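Local structure of putative cytosine/guanine deaminase (2PAJ) at residues H76-Q81 against H137-Y142; R113-A118 against A151-E156. The protein catalyses the zinc-dependent hydrolytic deamination of 2-amino-4-hydroxypteridines such as isoxanthopterin, giving 2,4-dihydroxypteridines and ammonium. One frame throughout, in Å; residues are numbered along the deposited sequence.

In the fold
Both contacts lie in the metal-dependent TIM-barrel of the amidohydrolase fold, on the same side of the chain's centre, their own centres about 11 Å apart. Along the chain they interleave: 76-81 follows strand 67-73; next comes 113-118 on helix 112-127; then 137-142 follows strand 131-136; last is 151-156 on helix 149-159. Two successive strand-loop-helix units are thus joined twice, by their loops beside the zinc in contact 1 and by their outer helices in contact 2. The two layers touch directly: Val-140 CG2 lies 3.5 Å from Phe-115 CE1, and Asn-138 ND2 lies 3.6 Å from Leu-153 CD1. The 76-81 loop, with two zinc ligands and the probable substrate-binding Gln-81, and its partner 137-142 thus pack on the paired helices.

Contact 1 of 2, residues H76-Q81 against H137-Y142; sequences HHHLFQ and HNYVYY. With ZN (zinc ion), chain B.
His-78 and His-137 join the two loops at the zinc site through the two nitrogens of one imidazole. His-78 NE2 binds zinc at 2.0 Å, while its ND1 donates to His-137 O at 3.0 Å with the acceptor in the ring plane, a second-shell bond that helps fix the ring's rotation. The backbone adds His-137 N to His-77 O at 2.8 Å. His-76, a zinc ligand through NE2, meets His-137 rim to rim, CE1 against ND1; the far nitrogen of His-137, NE2, is hydrogen-bonded to Ala-218 O. His-248 and Asp-336 also bind the metal. Buried Phe-80 continues the close packing: CG sits between the backbone N and the carbonyl carbon (chi1 79°), and the CE2 edge points at the face of Tyr-139 in an offset edge-to-face pair, planes 76° apart, while Val-140 CG1 lies over a Phe-80 face. Partly exposed Tyr-139 marks the looser side, where its OH is 3.3 Å from NE2 of Gln-81, a probable substrate-binding residue, at an angle too poor for a hydrogen bond. Among the neighbouring elements, Phe-80 and Val-140 pack on Phe-115 of helix 112-127, Asn-138 touches Leu-153 of helix 149-159, and His-137 packs on Leu-167 of strand 163-168.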
ATOM      1  N   HIS A  76      -3.575   0.714   1.239  1.00 43.41           N
ATOM      2  CA  HIS A  76      -4.236   1.439   2.323  1.00 42.14           C
ATOM      3  C   HIS A  76      -3.347   1.504   3.564  1.00 43.22           C
ATOM      4  O   HIS A  76      -2.755   0.509   3.956  1.00 40.28           O
ATOM      5  CB  HIS A  76      -5.580   0.801   2.662  1.00 42.31           C
ATOM      6  CG  HIS A  76      -6.367   1.579   3.669  1.00 42.62           C
ATOM      7  ND1 HIS A  76      -6.803   2.863   3.441  1.00 45.01           N
ATOM      8  CD2 HIS A  76      -6.743   1.274   4.932  1.00 43.38           C
ATOM      9  CE1 HIS A  76      -7.408   3.320   4.522  1.00 44.69           C
ATOM     10  NE2 HIS A  76      -7.385   2.374   5.443  1.00 43.35           N
ATOM     11  N   HIS A  77      -3.270   2.685   4.179  1.00 44.38           N
ATOM     12  CA  HIS A  77      -2.409   2.910   5.339  1.00 45.34           C
ATOM     13  C   HIS A  77      -2.756   4.216   6.061  1.00 45.91           C
ATOM     14  O   HIS A  77      -3.564   5.002   5.586  1.00 47.03           O
ATOM     15  CB  HIS A  77      -0.958   3.002   4.861  1.00 44.83           C
ATOM     16  CG  HIS A  77       0.055   2.565   5.875  1.00 47.06           C
ATOM     17  ND1 HIS A  77      -0.124   2.722   7.233  1.00 47.08           N
ATOM     18  CD2 HIS A  77       1.284   2.014   5.720  1.00 47.32           C
ATOM     19  CE1 HIS A  77       0.950   2.289   7.869  1.00 47.93           C
ATOM     20  NE2 HIS A  77       1.819   1.856   6.974  1.00 48.38           N
ATOM     21  N   HIS A  78      -2.129   4.430   7.214  1.00 45.77           N
ATOM     22  CA  HIS A  78      -2.291   5.646   8.016  1.00 45.80           C
ATOM     23  C   HIS A  78      -0.955   5.849   8.731  1.00 45.62           C
ATOM     24  O   HIS A  78      -0.879   5.750   9.948  1.00 46.32           O
ATOM     25  CB  HIS A  78      -3.408   5.491   9.055  1.00 45.49           C
ATOM     26  CG  HIS A  78      -4.752   5.194   8.469  1.00 46.15           C
ATOM     27  ND1 HIS A  78      -5.333   5.977   7.498  1.00 45.67           N
ATOM     28  CD2 HIS A  78      -5.628   4.194   8.720  1.00 47.65           C
ATOM     29  CE1 HIS A  78      -6.509   5.473   7.172  1.00 45.47           C
ATOM     30  NE2 HIS A  78      -6.712   4.389   7.898  1.00 48.10           N
ATOM     31  N   LEU A  79       0.089   6.141   7.960  1.00 45.43           N
ATOM     32  CA  LEU A  79       1.445   6.310   8.486  1.00 45.73           C
ATOM     33  C   LEU A  79       1.683   7.143   9.742  1.00 46.29           C
ATOM     34  O   LEU A  79       2.668   6.918  10.440  1.00 47.70           O
ATOM     35  CB  LEU A  79       2.396   6.824   7.387  1.00 44.36           C
ATOM     36  CG  LEU A  79       3.169   5.889   6.435  1.00 44.91           C
ATOM     37  CD1 LEU A  79       3.610   4.632   7.168  1.00 42.03           C
ATOM     38  CD2 LEU A  79       2.310   5.520   5.258  1.00 45.70           C
ATOM     39  N   PHE A  80       0.821   8.105  10.050  1.00 46.48           N
ATOM     40  CA  PHE A  80       1.084   8.902  11.243  1.00 46.16           C
ATOM     41  C   PHE A  80       0.926   8.026  12.474  1.00 47.42           C
ATOM     42  O   PHE A  80       1.612   8.223  13.485  1.00 46.75           O
ATOM     43  CB  PHE A  80       0.172  10.135  11.299  1.00 44.94           C
ATOM     44  CG  PHE A  80      -1.232   9.863  11.769  1.00 43.02           C
ATOM     45  CD1 PHE A  80      -1.559   9.963  13.120  1.00 40.94           C
ATOM     46  CD2 PHE A  80      -2.242   9.588  10.856  1.00 42.80           C
ATOM     47  CE1 PHE A  80      -2.864   9.805  13.553  1.00 37.88           C
ATOM     48  CE2 PHE A  80      -3.555   9.425  11.272  1.00 41.01           C
ATOM     49  CZ  PHE A  80      -3.872   9.536  12.632  1.00 39.85           C
ATOM     50  N   GLN A  81       0.046   7.032  12.353  1.00 46.97           N
ATOM     51  CA  GLN A  81      -0.239   6.086  13.421  1.00 45.78           C
ATOM     52  C   GLN A  81       0.954   5.222  13.806  1.00 44.97           C
ATOM     53  O   GLN A  81       0.910   4.509  14.800  1.00 44.96           O
ATOM     54  CB  GLN A  81      -1.416   5.208  13.007  1.00 46.08           C
ATOM     55  CG  GLN A  81      -2.743   5.846  13.296  1.00 48.21           C
ATOM     56  CD  GLN A  81      -3.865   5.277  12.475  1.00 50.17           C
ATOM     57  OE1 GLN A  81      -4.005   4.061  12.336  1.00 50.16           O
ATOM     58  NE2 GLN A  81      -4.688   6.161  11.923  1.00 50.60           N
ATOM     59  N   HIS A 137      -3.280   6.701   3.396  1.00 54.87           N
ATOM     60  CA  HIS A 137      -4.545   7.418   3.502  1.00 54.28           C
ATOM     61  C   HIS A 137      -4.277   8.459   4.578  1.00 53.66           C
ATOM     62  O   HIS A 137      -4.645   8.292   5.741  1.00 52.22           O
ATOM     63  CB  HIS A 137      -5.675   6.474   3.935  1.00 53.08           C
ATOM     64  CG  HIS A 137      -7.043   7.074   3.813  1.00 51.95           C
ATOM     65  ND1 HIS A 137      -8.184   6.418   4.219  1.00 52.56           N
ATOM     66  CD2 HIS A 137      -7.453   8.266   3.320  1.00 51.39           C
ATOM     67  CE1 HIS A 137      -9.238   7.177   3.982  1.00 49.44           C
ATOM     68  NE2 HIS A 137      -8.821   8.303   3.437  1.00 51.29           N
ATOM     69  N   ASN A 138      -3.594   9.523   4.172  1.00 54.89           N
ATOM     70  CA  ASN A 138      -3.228  10.606   5.070  1.00 55.75           C
ATOM     71  C   ASN A 138      -4.402  11.539   5.318  1.00 56.20           C
ATOM     72  O   ASN A 138      -5.072  11.981   4.383  1.00 55.83           O
ATOM     73  CB  ASN A 138      -2.033  11.376   4.494  1.00 55.86           C
ATOM     74  CG  ASN A 138      -1.579  12.511   5.394  1.00 56.94           C
ATOM     75  OD1 ASN A 138      -1.775  12.470   6.611  1.00 57.43           O
ATOM     76  ND2 ASN A 138      -0.941  13.519   4.802  1.00 56.40           N
ATOM     77  N   TYR A 139      -4.677  11.816   6.589  1.00 57.56           N
ATOM     78  CA  TYR A 139      -5.774  12.709   6.900  1.00 58.65           C
ATOM     79  C   TYR A 139      -5.448  13.734   7.959  1.00 59.66           C
ATOM     80  O   TYR A 139      -6.343  14.343   8.566  1.00 60.55           O
ATOM     81  CB  TYR A 139      -7.056  11.939   7.228  1.00 58.05           C
ATOM     82  CG  TYR A 139      -6.986  10.985   8.384  1.00 58.49           C
ATOM     83  CD1 TYR A 139      -6.888  11.449   9.694  1.00 57.59           C
ATOM     84  CD2 TYR A 139      -7.112   9.619   8.167  1.00 59.38           C
ATOM     85  CE1 TYR A 139      -6.929  10.583  10.758  1.00 58.79           C
ATOM     86  CE2 TYR A 139      -7.153   8.735   9.216  1.00 60.91           C
ATOM     87  CZ  TYR A 139      -7.062   9.221  10.512  1.00 60.37           C
ATOM     88  OH  TYR A 139      -7.105   8.345  11.561  1.00 62.45           O
ATOM     89  N   VAL A 140      -4.158  13.948   8.172  1.00 59.74           N
ATOM     90  CA  VAL A 140      -3.783  14.991   9.100  1.00 61.50           C
ATOM     91  C   VAL A 140      -3.658  16.265   8.243  1.00 61.49           C
ATOM     92  O   VAL A 140      -2.681  16.484   7.516  1.00 60.07           O
ATOM     93  CB  VAL A 140      -2.472  14.668   9.872  1.00 61.97           C
ATOM     94  CG1 VAL A 140      -2.304  13.162   9.972  1.00 63.46           C
ATOM     95  CG2 VAL A 140      -1.276  15.327   9.241  1.00 60.67           C
ATOM     96  N   TYR A 141      -4.723  17.062   8.302  1.00 61.73           N
ATOM     97  CA  TYR A 141      -4.849  18.326   7.592  1.00 61.89           C
ATOM     98  C   TYR A 141      -5.821  19.150   8.434  1.00 62.97           C
ATOM     99  O   TYR A 141      -6.754  18.606   9.033  1.00 62.82           O
ATOM    100  CB  TYR A 141      -5.448  18.104   6.208  1.00 61.76           C
ATOM    101  CG  TYR A 141      -4.570  17.303   5.270  1.00 61.61           C
ATOM    102  CD1 TYR A 141      -3.358  17.821   4.808  1.00 60.19           C
ATOM    103  CD2 TYR A 141      -4.953  16.020   4.848  1.00 60.93           C
ATOM    104  CE1 TYR A 141      -2.553  17.096   3.959  1.00 59.70           C
ATOM    105  CE2 TYR A 141      -4.149  15.276   3.992  1.00 59.81           C
ATOM    106  CZ  TYR A 141      -2.951  15.825   3.559  1.00 60.34           C
ATOM    107  OH  TYR A 141      -2.123  15.098   2.754  1.00 59.95           O
ATOM    108  N   TYR A 142      -5.599  20.457   8.494  1.00 63.81           N
ATOM    109  CA  TYR A 142      -6.461  21.351   9.263  1.00 63.68           C
ATOM    110  C   TYR A 142      -6.044  22.777   8.977  1.00 63.49           C
ATOM    111  O   TYR A 142      -4.872  23.045   8.721  1.00 62.20           O
ATOM    112  CB  TYR A 142      -6.336  21.060  10.757  1.00 65.42           C
ATOM    113  CG  TYR A 142      -4.928  21.194  11.300  1.00 67.89           C
ATOM    114  CD1 TYR A 142      -4.479  22.405  11.843  1.00 69.09           C
ATOM    115  CD2 TYR A 142      -4.061  20.092  11.325  1.00 68.03           C
ATOM    116  CE1 TYR A 142      -3.214  22.515  12.409  1.00 70.09           C
ATOM    117  CE2 TYR A 142      -2.794  20.189  11.885  1.00 68.73           C
ATOM    118  CZ  TYR A 142      -2.378  21.401  12.432  1.00 69.94           C
ATOM    119  OH  TYR A 142      -1.144  21.493  13.035  1.00 70.13           O
TER
HETATM  120 ZN    ZN B 493      -7.906   2.736   7.647  1.00 46.93          ZN
HETATM  121  O   HOH W   1      -0.811   9.502   7.505  1.00 45.86           O

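Contact 2 of 2, residues R113-A118 against A151-E156; sequences RRFRLA and AILFEE
Phe-115 and Arg-116 pack against Ile-152 where helix 112-127 meets helix 149-159, two neighbouring outer helices of the TIM-barrel fold that run in roughly the same direction, their local axes 9.8 Å apart and crossing at -40°. The apolar part is formed by Phe-115. Its ring presents an edge, CD2 to Ile-152 CG2 at 4.0 Å and CE2 to Leu-153 CG at 3.8 Å, with Leu-153 crossing it at about a right angle. Leu-153 also meets Phe-164 and Leu-166 of strand 163-168, so this half faces the strands of the barrel wall. A mixed polar-apolar layer comes next: the Arg-116 guanidinium lies with one face over Ile-152, CG1 being 3.6 Å from NH1. The charged part is a salt-bridge network in which Arg-116 spans two consecutive acids of the opposing helix. The link to Glu-155 is a weak bond from NH2, whose modelled place is less sure. Glu-156 is gripped more clearly, its carboxylate turned 83° from the guanidinium: Arg-116 NE donates at 168° to Glu-156 OE2, 2.9 Å away, which lies in the guanidinium plane but is approached from above the carboxylate plane.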
ATOM      1  N   ARG A 113       8.698  17.459  13.061  1.00 71.41           N
ATOM      2  CA  ARG A 113       9.575  16.375  13.456  1.00 69.42           C
ATOM      3  C   ARG A 113       8.847  15.046  13.596  1.00 66.94           C
ATOM      4  O   ARG A 113       9.217  14.048  12.970  1.00 66.30           O
ATOM      5  CB  ARG A 113      10.243  16.745  14.785  1.00 72.65           C
ATOM      6  CG  ARG A 113      11.063  15.639  15.408  1.00 77.68           C
ATOM      7  CD  ARG A 113      12.457  15.563  14.779  1.00 82.41           C
ATOM      8  NE  ARG A 113      12.991  14.195  14.793  1.00 85.32           N
ATOM      9  CZ  ARG A 113      12.760  13.279  13.849  1.00 85.29           C
ATOM     10  NH1 ARG A 113      12.005  13.571  12.788  1.00 84.79           N
ATOM     11  NH2 ARG A 113      13.273  12.059  13.980  1.00 85.54           N
ATOM     12  N   ARG A 114       7.809  15.047  14.424  1.00 63.03           N
ATOM     13  CA  ARG A 114       7.032  13.851  14.685  1.00 59.15           C
ATOM     14  C   ARG A 114       6.373  13.206  13.483  1.00 57.91           C
ATOM     15  O   ARG A 114       6.568  12.012  13.243  1.00 59.23           O
ATOM     16  CB  ARG A 114       6.000  14.142  15.778  1.00 58.01           C
ATOM     17  CG  ARG A 114       6.660  14.329  17.136  1.00 57.73           C
ATOM     18  CD  ARG A 114       5.687  14.728  18.225  1.00 57.50           C
ATOM     19  NE  ARG A 114       6.359  14.850  19.516  1.00 55.69           N
ATOM     20  CZ  ARG A 114       5.799  15.348  20.613  1.00 57.23           C
ATOM     21  NH1 ARG A 114       4.545  15.780  20.588  1.00 58.22           N
ATOM     22  NH2 ARG A 114       6.493  15.408  21.740  1.00 58.88           N
ATOM     23  N   PHE A 115       5.604  13.976  12.723  1.00 54.94           N
ATOM     24  CA  PHE A 115       4.931  13.425  11.553  1.00 51.05           C
ATOM     25  C   PHE A 115       5.957  12.733  10.671  1.00 51.32           C
ATOM     26  O   PHE A 115       5.737  11.632  10.173  1.00 51.54           O
ATOM     27  CB  PHE A 115       4.259  14.532  10.745  1.00 46.56           C
ATOM     28  CG  PHE A 115       3.404  14.022   9.614  1.00 41.78           C
ATOM     29  CD1 PHE A 115       2.134  13.516   9.860  1.00 40.23           C
ATOM     30  CD2 PHE A 115       3.872  14.030   8.312  1.00 41.24           C
ATOM     31  CE1 PHE A 115       1.348  13.026   8.844  1.00 36.08           C
ATOM     32  CE2 PHE A 115       3.093  13.540   7.277  1.00 39.61           C
ATOM     33  CZ  PHE A 115       1.824  13.036   7.542  1.00 37.95           C
ATOM     34  N   ARG A 116       7.090  13.395  10.497  1.00 52.83           N
ATOM     35  CA  ARG A 116       8.178  12.883   9.672  1.00 54.44           C
ATOM     36  C   ARG A 116       8.740  11.546  10.172  1.00 53.83           C
ATOM     37  O   ARG A 116       9.086  10.670   9.376  1.00 53.12           O
ATOM     38  CB  ARG A 116       9.283  13.934   9.632  1.00 55.46           C
ATOM     39  CG  ARG A 116      10.360  13.679   8.622  1.00 57.14           C
ATOM     40  CD  ARG A 116      10.753  15.000   8.026  1.00 59.53           C
ATOM     41  NE  ARG A 116      10.877  14.912   6.580  1.00 61.84           N
ATOM     42  CZ  ARG A 116      10.741  15.950   5.765  1.00 64.87           C
ATOM     43  NH1 ARG A 116      10.473  17.158   6.263  1.00 65.38           N
ATOM     44  NH2 ARG A 116      10.879  15.783   4.455  1.00 65.42           N
ATOM     45  N   LEU A 117       8.832  11.412  11.492  1.00 52.12           N
ATOM     46  CA  LEU A 117       9.347  10.209  12.117  1.00 51.88           C
ATOM     47  C   LEU A 117       8.395   9.035  11.925  1.00 52.71           C
ATOM     48  O   LEU A 117       8.816   7.947  11.542  1.00 52.59           O
ATOM     49  CB  LEU A 117       9.557  10.445  13.608  1.00 50.34           C
ATOM     50  CG  LEU A 117      10.234   9.309  14.373  1.00 50.07           C
ATOM     51  CD1 LEU A 117      11.711   9.206  13.974  1.00 48.90           C
ATOM     52  CD2 LEU A 117      10.098   9.575  15.860  1.00 51.21           C
ATOM     53  N   ALA A 118       7.113   9.261  12.195  1.00 52.17           N
ATOM     54  CA  ALA A 118       6.101   8.222  12.049  1.00 52.90           C
ATOM     55  C   ALA A 118       6.084   7.670  10.629  1.00 53.77           C
ATOM     56  O   ALA A 118       5.992   6.459  10.417  1.00 54.86           O
ATOM     57  CB  ALA A 118       4.731   8.781  12.401  1.00 53.00           C
ATOM     58  N   ALA A 151       4.037  17.134   1.527  1.00 57.92           N
ATOM     59  CA  ALA A 151       5.432  17.348   1.162  1.00 57.10           C
ATOM     60  C   ALA A 151       6.311  16.312   1.845  1.00 55.77           C
ATOM     61  O   ALA A 151       7.078  15.603   1.203  1.00 53.85           O
ATOM     62  CB  ALA A 151       5.865  18.737   1.579  1.00 57.03           C
ATOM     63  N   ILE A 152       6.189  16.247   3.161  1.00 54.97           N
ATOM     64  CA  ILE A 152       6.965  15.327   3.971  1.00 55.22           C
ATOM     65  C   ILE A 152       6.833  13.864   3.525  1.00 55.78           C
ATOM     66  O   ILE A 152       7.836  13.150   3.402  1.00 56.63           O
ATOM     67  CB  ILE A 152       6.551  15.457   5.455  1.00 54.22           C
ATOM     68  CG1 ILE A 152       6.849  16.880   5.949  1.00 52.12           C
ATOM     69  CG2 ILE A 152       7.263  14.414   6.283  1.00 53.51           C
ATOM     70  CD1 ILE A 152       6.184  17.234   7.258  1.00 48.73           C
ATOM     71  N   LEU A 153       5.601  13.424   3.274  1.00 54.49           N
ATOM     72  CA  LEU A 153       5.364  12.054   2.852  1.00 53.11           C
ATOM     73  C   LEU A 153       6.090  11.705   1.552  1.00 54.25           C
ATOM     74  O   LEU A 153       6.720  10.643   1.466  1.00 54.96           O
ATOM     75  CB  LEU A 153       3.863  11.792   2.713  1.00 52.75           C
ATOM     76  CG  LEU A 153       3.060  11.622   4.009  1.00 52.65           C
ATOM     77  CD1 LEU A 153       1.605  11.285   3.704  1.00 52.14           C
ATOM     78  CD2 LEU A 153       3.670  10.524   4.834  1.00 53.22           C
ATOM     79  N   PHE A 154       6.014  12.578   0.546  1.00 53.69           N
ATOM     80  CA  PHE A 154       6.695  12.330  -0.729  1.00 53.91           C
ATOM     81  C   PHE A 154       8.217  12.385  -0.551  1.00 54.67           C
ATOM     82  O   PHE A 154       8.964  11.662  -1.204  1.00 53.51           O
ATOM     83  CB  PHE A 154       6.264  13.360  -1.783  1.00 52.39           C
ATOM     84  CG  PHE A 154       4.963  13.035  -2.464  1.00 52.29           C
ATOM     85  CD1 PHE A 154       4.861  11.948  -3.324  1.00 54.87           C
ATOM     86  CD2 PHE A 154       3.841  13.819  -2.246  1.00 50.45           C
ATOM     87  CE1 PHE A 154       3.647  11.647  -3.963  1.00 56.12           C
ATOM     88  CE2 PHE A 154       2.629  13.543  -2.866  1.00 50.21           C
ATOM     89  CZ  PHE A 154       2.522  12.453  -3.731  1.00 53.50           C
ATOM     90  N   GLU A 155       8.673  13.244   0.344  1.00 56.58           N
ATOM     91  CA  GLU A 155      10.096  13.382   0.587  1.00 60.04           C
ATOM     92  C   GLU A 155      10.647  12.089   1.153  1.00 60.64           C
ATOM     93  O   GLU A 155      11.626  11.538   0.643  1.00 60.73           O
ATOM     94  CB  GLU A 155      10.362  14.534   1.563  1.00 62.35           C
ATOM     95  CG  GLU A 155      10.051  15.903   0.969  1.00 67.89           C
ATOM     96  CD  GLU A 155      10.203  17.031   1.969  1.00 71.37           C
ATOM     97  OE1 GLU A 155      11.348  17.295   2.403  1.00 74.09           O
ATOM     98  OE2 GLU A 155       9.177  17.654   2.329  1.00 73.93           O
ATOM     99  N   GLU A 156      10.002  11.601   2.204  1.00 61.40           N
ATOM    100  CA  GLU A 156      10.430  10.375   2.853  1.00 61.99           C
ATOM    101  C   GLU A 156      10.389   9.169   1.922  1.00 62.33           C
ATOM    102  O   GLU A 156      11.344   8.395   1.855  1.00 62.33           O
ATOM    103  CB  GLU A 156       9.568  10.128   4.097  1.00 62.11           C
ATOM    104  CG  GLU A 156       9.805  11.154   5.186  1.00 62.32           C
ATOM    105  CD  GLU A 156      11.284  11.289   5.534  1.00 64.01           C
ATOM    106  OE1 GLU A 156      11.901  10.278   5.942  1.00 66.26           O
ATOM    107  OE2 GLU A 156      11.836  12.401   5.389  1.00 64.29           O
TER